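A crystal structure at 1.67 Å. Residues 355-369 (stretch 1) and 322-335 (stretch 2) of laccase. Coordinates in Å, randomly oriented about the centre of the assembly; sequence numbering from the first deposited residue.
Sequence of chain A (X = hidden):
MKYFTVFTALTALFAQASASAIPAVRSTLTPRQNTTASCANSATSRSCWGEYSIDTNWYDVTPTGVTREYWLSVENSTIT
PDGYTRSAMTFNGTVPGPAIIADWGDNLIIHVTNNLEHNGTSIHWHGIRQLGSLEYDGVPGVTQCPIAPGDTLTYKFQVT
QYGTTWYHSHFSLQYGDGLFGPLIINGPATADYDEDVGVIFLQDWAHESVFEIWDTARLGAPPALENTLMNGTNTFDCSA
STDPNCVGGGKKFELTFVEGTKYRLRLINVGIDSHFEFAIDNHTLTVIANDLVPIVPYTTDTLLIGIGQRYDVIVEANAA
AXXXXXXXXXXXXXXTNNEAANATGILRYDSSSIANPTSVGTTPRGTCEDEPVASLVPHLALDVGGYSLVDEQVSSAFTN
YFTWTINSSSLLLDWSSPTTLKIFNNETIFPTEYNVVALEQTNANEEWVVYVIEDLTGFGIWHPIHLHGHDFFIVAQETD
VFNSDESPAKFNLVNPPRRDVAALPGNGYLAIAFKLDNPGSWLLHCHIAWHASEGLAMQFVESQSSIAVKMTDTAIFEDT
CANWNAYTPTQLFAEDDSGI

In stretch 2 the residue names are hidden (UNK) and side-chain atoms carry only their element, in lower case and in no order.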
# COMPACT_ATOMS: atom_id res chain seq x y z
N ALA A 355 22.85 2.43 -24.64
CA ALA A 355 23.83 2.93 -23.67
C ALA A 355 23.29 3.11 -22.25
O ALA A 355 22.20 3.64 -22.05
CB ALA A 355 24.38 4.27 -24.14
N ASN A 356 24.09 2.74 -21.27
CA ASN A 356 23.77 3.14 -19.90
C ASN A 356 23.87 4.65 -19.73
O ASN A 356 24.73 5.30 -20.33
CB ASN A 356 24.69 2.46 -18.89
CG ASN A 356 24.25 1.05 -18.55
OD1 ASN A 356 25.03 0.33 -17.94
ND2 ASN A 356 23.05 0.63 -18.94
N PRO A 357 22.99 5.23 -18.91
CA PRO A 357 23.09 6.64 -18.65
C PRO A 357 24.37 6.98 -17.96
O PRO A 357 24.87 6.20 -17.17
CB PRO A 357 21.91 6.92 -17.69
CG PRO A 357 21.05 5.80 -17.82
CD PRO A 357 21.89 4.63 -18.15
N THR A 358 24.84 8.19 -18.19
CA THR A 358 25.98 8.71 -17.46
C THR A 358 25.59 9.96 -16.70
O THR A 358 26.45 10.75 -16.36
CB THR A 358 27.18 8.98 -18.42
OG1 THR A 358 26.79 9.82 -19.53
CG2 THR A 358 27.72 7.67 -18.91
N SER A 359 24.31 10.13 -16.37
CA SER A 359 23.88 11.39 -15.76
C SER A 359 24.23 11.43 -14.29
O SER A 359 24.49 10.39 -13.63
CB SER A 359 22.37 11.56 -15.96
OG SER A 359 21.72 10.34 -15.58
N VAL A 360 24.22 12.65 -13.78
CA VAL A 360 24.62 12.96 -12.41
C VAL A 360 23.33 13.15 -11.64
O VAL A 360 22.46 13.92 -12.04
CB VAL A 360 25.58 14.21 -12.37
CG1 VAL A 360 25.82 14.71 -10.99
CG2 VAL A 360 26.91 13.82 -13.03
N GLY A 361 23.22 12.41 -10.56
CA GLY A 361 22.05 12.45 -9.75
C GLY A 361 22.03 13.60 -8.77
O GLY A 361 23.06 14.10 -8.33
N THR A 362 20.82 14.00 -8.43
CA THR A 362 20.59 14.89 -7.32
C THR A 362 20.90 14.21 -6.00
O THR A 362 20.47 13.07 -5.75
CB THR A 362 19.11 15.31 -7.36
OG1 THR A 362 18.95 16.16 -8.49
CG2 THR A 362 18.75 16.04 -6.13
N THR A 363 21.62 14.91 -5.13
CA THR A 363 21.96 14.38 -3.85
C THR A 363 20.63 14.13 -3.11
O THR A 363 19.87 15.07 -2.89
CB THR A 363 22.79 15.37 -3.01
OG1 THR A 363 24.04 15.62 -3.69
CG2 THR A 363 23.01 14.85 -1.58
N PRO A 364 20.39 12.89 -2.72
CA PRO A 364 19.13 12.61 -1.99
C PRO A 364 19.14 13.13 -0.55
O PRO A 364 20.20 13.29 0.07
CB PRO A 364 19.02 11.10 -2.00
CG PRO A 364 20.23 10.56 -2.68
CD PRO A 364 21.18 11.68 -2.98
N ARG A 365 17.96 13.44 -0.04
CA ARG A 365 17.85 13.75 1.37
C ARG A 365 18.37 12.60 2.22
O ARG A 365 19.01 12.84 3.23
CB ARG A 365 16.40 14.11 1.71
CG ARG A 365 16.01 15.44 1.25
CD ARG A 365 14.49 15.62 1.25
NE ARG A 365 13.93 14.94 0.09
CZ ARG A 365 12.65 15.03 -0.23
NH1 ARG A 365 11.82 15.72 0.54
NH2 ARG A 365 12.20 14.46 -1.32
N GLY A 366 18.11 11.35 1.80
CA GLY A 366 18.67 10.15 2.39
C GLY A 366 18.03 9.77 3.71
O GLY A 366 18.57 8.95 4.46
N THR A 367 16.84 10.32 3.96
CA THR A 367 16.10 9.98 5.15
C THR A 367 15.03 8.92 4.90
O THR A 367 14.80 8.48 3.77
CB THR A 367 15.37 11.24 5.67
OG1 THR A 367 14.34 11.58 4.73
CG2 THR A 367 16.36 12.45 5.80
N CYS A 368 14.38 8.53 5.99
CA CYS A 368 13.24 7.57 5.95
C CYS A 368 11.93 8.29 6.15
O CYS A 368 10.92 7.66 6.42
CB CYS A 368 13.42 6.46 6.95
SG CYS A 368 15.08 5.77 6.90
N GLU A 369 11.96 9.60 6.02
CA GLU A 369 10.77 10.43 6.19
C GLU A 369 9.79 10.24 5.06
O GLU A 369 10.12 9.70 3.96
CB GLU A 369 11.16 11.90 6.29
CG GLU A 369 12.11 12.10 7.43
CD GLU A 369 12.36 13.53 7.78
OE1 GLU A 369 11.66 14.44 7.28
OE2 GLU A 369 13.34 13.72 8.52
N UNK A 322 18.80 12.32 -24.11
CA UNK A 322 19.87 11.50 -23.63
C UNK A 322 19.19 10.42 -22.76
O UNK A 322 17.96 10.48 -22.53
c UNK A 322 22.28 11.75 -22.77
o UNK A 322 22.52 10.58 -23.17
c UNK A 322 20.83 12.30 -22.75
o UNK A 322 23.17 12.50 -22.34
N UNK A 323 20.03 9.49 -22.31
CA UNK A 323 19.69 8.51 -21.29
C UNK A 323 19.93 9.10 -19.92
O UNK A 323 20.94 9.77 -19.66
n UNK A 323 21.62 6.56 -23.54
c UNK A 323 20.57 7.28 -21.50
o UNK A 323 19.37 6.67 -23.42
c UNK A 323 20.47 6.78 -22.89
N UNK A 324 19.01 8.88 -18.99
CA UNK A 324 19.14 9.42 -17.67
C UNK A 324 18.85 8.29 -16.70
O UNK A 324 17.99 7.39 -17.00
c UNK A 324 18.42 11.76 -18.27
c UNK A 324 17.91 11.86 -19.52
c UNK A 324 18.15 10.56 -17.43
c UNK A 324 19.02 14.01 -19.83
c UNK A 324 19.25 12.78 -17.80
o UNK A 324 19.28 15.10 -20.63
c UNK A 324 18.21 13.00 -20.32
c UNK A 324 19.56 13.92 -18.59
N UNK A 325 19.58 8.29 -15.60
CA UNK A 325 19.30 7.33 -14.56
C UNK A 325 17.97 7.65 -13.88
O UNK A 325 17.67 8.82 -13.54
c UNK A 325 20.70 4.14 -14.16
n UNK A 325 23.66 6.12 -14.43
c UNK A 325 22.49 2.61 -14.90
c UNK A 325 23.42 3.63 -14.91
c UNK A 325 21.12 2.86 -14.53
c UNK A 325 21.63 5.19 -14.18
c UNK A 325 22.77 7.13 -14.07
c UNK A 325 22.97 4.93 -14.54
c UNK A 325 20.36 7.32 -13.49
c UNK A 325 21.54 6.60 -13.88
N UNK A 326 17.21 6.59 -13.63
CA UNK A 326 15.99 6.67 -12.77
C UNK A 326 16.43 6.05 -11.48
O UNK A 326 16.90 4.92 -11.44
c UNK A 326 13.54 6.09 -12.30
c UNK A 326 14.32 6.58 -14.74
c UNK A 326 14.73 6.00 -13.35
c UNK A 326 13.29 5.68 -15.49
N UNK A 327 16.36 6.83 -10.40
CA UNK A 327 16.94 6.44 -9.14
C UNK A 327 15.87 6.09 -8.14
O UNK A 327 15.05 6.93 -7.82
c UNK A 327 22.14 8.45 -10.27
c UNK A 327 17.81 7.58 -8.60
n UNK A 327 20.97 9.03 -10.01
n UNK A 327 22.89 8.92 -11.27
n UNK A 327 22.58 7.39 -9.58
c UNK A 327 19.01 7.80 -9.53
c UNK A 327 20.04 8.64 -8.95
N UNK A 328 15.84 4.85 -7.69
CA UNK A 328 14.98 4.56 -6.54
C UNK A 328 15.50 5.20 -5.27
O UNK A 328 14.75 5.44 -4.34
N UNK A 329 16.82 5.41 -5.19
CA UNK A 329 17.46 5.86 -3.94
C UNK A 329 16.95 5.09 -2.76
O UNK A 329 16.40 5.65 -1.81
c UNK A 329 18.05 8.18 -4.69
o UNK A 329 19.28 7.99 -4.84
n UNK A 329 17.42 9.18 -5.24
c UNK A 329 17.27 7.34 -3.73
N UNK A 330 17.22 3.82 -2.78
CA UNK A 330 16.98 2.96 -1.66
C UNK A 330 17.51 3.61 -0.39
O UNK A 330 18.74 3.98 -0.34
c UNK A 330 17.58 0.68 -0.72
c UNK A 330 14.97 -2.38 0.32
c UNK A 330 15.96 -1.92 1.16
c UNK A 330 14.80 -1.83 -0.97
c UNK A 330 16.77 -0.91 0.70
c UNK A 330 17.71 1.64 -1.83
c UNK A 330 16.58 -0.30 -0.56
c UNK A 330 15.55 -0.79 -1.41
c UNK A 330 18.31 0.66 0.45
n UNK A 330 17.82 -0.29 1.31
N UNK A 331 16.64 3.73 0.62
CA UNK A 331 17.04 4.25 1.95
C UNK A 331 17.86 3.26 2.77
O UNK A 331 17.32 2.47 3.51
N UNK A 332 19.18 3.34 2.67
CA UNK A 332 20.03 2.35 3.37
C UNK A 332 19.96 2.53 4.89
O UNK A 332 20.08 1.56 5.63
c UNK A 332 21.49 2.49 2.92
c UNK A 332 21.64 1.99 1.46
o UNK A 332 21.88 3.85 2.99
N UNK A 333 19.69 3.73 5.36
CA UNK A 333 19.47 3.93 6.80
C UNK A 333 18.13 3.38 7.30
O UNK A 333 17.96 3.15 8.49
o UNK A 333 18.65 6.16 6.49
c UNK A 333 19.58 5.39 7.22
c UNK A 333 20.97 5.97 6.93
N UNK A 334 17.22 3.07 6.37
CA UNK A 334 15.89 2.61 6.74
C UNK A 334 15.83 1.09 6.86
O UNK A 334 15.17 0.51 7.75
s UNK A 334 15.09 4.79 5.12
c UNK A 334 14.87 3.16 5.70
N UNK A 335 16.47 0.42 5.90
CA UNK A 335 16.62 -0.99 5.94
C UNK A 335 17.76 -1.40 4.96
O UNK A 335 18.17 -0.63 4.09
c UNK A 335 15.33 -1.69 5.58
o UNK A 335 15.01 -1.41 4.18
O HOH W 1 24.17 7.41 -22.18
O HOH W 2 23.55 9.85 -20.13
O HOH W 3 18.76 11.22 -6.84
O HOH W 4 19.32 6.35 3.84
O HOH W 5 17.90 8.41 7.84

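Position 322 has two side-chain carbons, the second carrying two oxygens. This is a carboxylate on a short arm, so the residue is Asp322. Its OD1 accepts a hydrogen bond from the backbone N of position 323, at 2.9 Å.

Position 323 also has two carbons, but the second carries one oxygen and one nitrogen. The CB points toward stretch 1, and the side-chain nitrogen lies 3.6 Å from Ala355 CB. A short amide means Asn323. A water joins its ND2 (3.0 Å) to Asn356 O (2.9 Å from the water). A second water donates to the backbone O of Asn323 and accepts from Thr358 N.

Position 324 has one carbon, then a six-carbon ring bearing an oxygen. This is Tyr324. Its CA-to-CB bond points away from stretch 1, yet Ser359 CB comes within 3.8 Å of CD2.

Position 325 has one carbon followed by fused five- and six-membered rings of eight carbons and one nitrogen. Only an indole fits: Trp325. Pro357 CB sits 3.6 Å from the centroid of the five-membered ring, almost on the ring normal, which makes a CH-pi contact. Pro357 CD is 3.7 Å from CZ2. The backbone N of Trp325 donates to Ser359 OG at 3.0 Å, with a nearly straight angle of 170°. NE1 is also 3.0 Å from Pro357 O, but the angle is too poor for a hydrogen bond.

Position 326 has four carbons, forked at the first, with one arm two carbons long. This is Ile326. It points away and makes no contact with stretch 1.

Position 327 has three carbons, a nitrogen, and a carbon carrying two more nitrogens. This guanidinium identifies Arg327. Its NH2 lies 3.2 Å from Ser359 O, which sits at the edge of the group. A CB at Gly361 would clash with NE.

Position 328 has no side-chain atoms, so it is Gly328.

Position 329 repeats the pattern of two carbons with one oxygen and one nitrogen: Asn329. OD1 is 3.5 Å from Pro364 CG, and a water links ND2 to Thr362 O.

Position 330 has one carbon, then fused five- and six-membered rings of eight carbons and one nitrogen. This is Trp330, out of reach of stretch 1. NE1 donates to the backbone O of position 335 at 2.8 Å.

Position 331 has no side chain: Gly331. Its O accepts from the backbone N of position 334.

Position 332 has one carbon carrying an oxygen and a carbon. This is Thr332, facing away.

Position 333 has the same atoms but faces stretch 1: Thr333. OG1 is 3.6 Å from Cys368 SG. A water joins its N to Gly366 O.

Position 334 has one carbon and one sulfur. The sulfur is 2.0 Å from Cys368 SG, a bonding distance. This is Cys334, in a disulfide.

Position 335 has one carbon and one oxygen: Ser335, with no contact across.

The contact works by packing at one end and covalent linkage at the other. Pro357 on Trp325 and the Ser359 hydrogen bond hold the strand side. Waters bridge the stretches along the way, two from backbone to backbone and two from the ND2 of Asn323 and Asn329 to backbone oxygens of stretch 1. The Cys334-Cys368 disulfide fixes the far end.

Stretch 2 322-335: DNYWIRGNWGTTCS
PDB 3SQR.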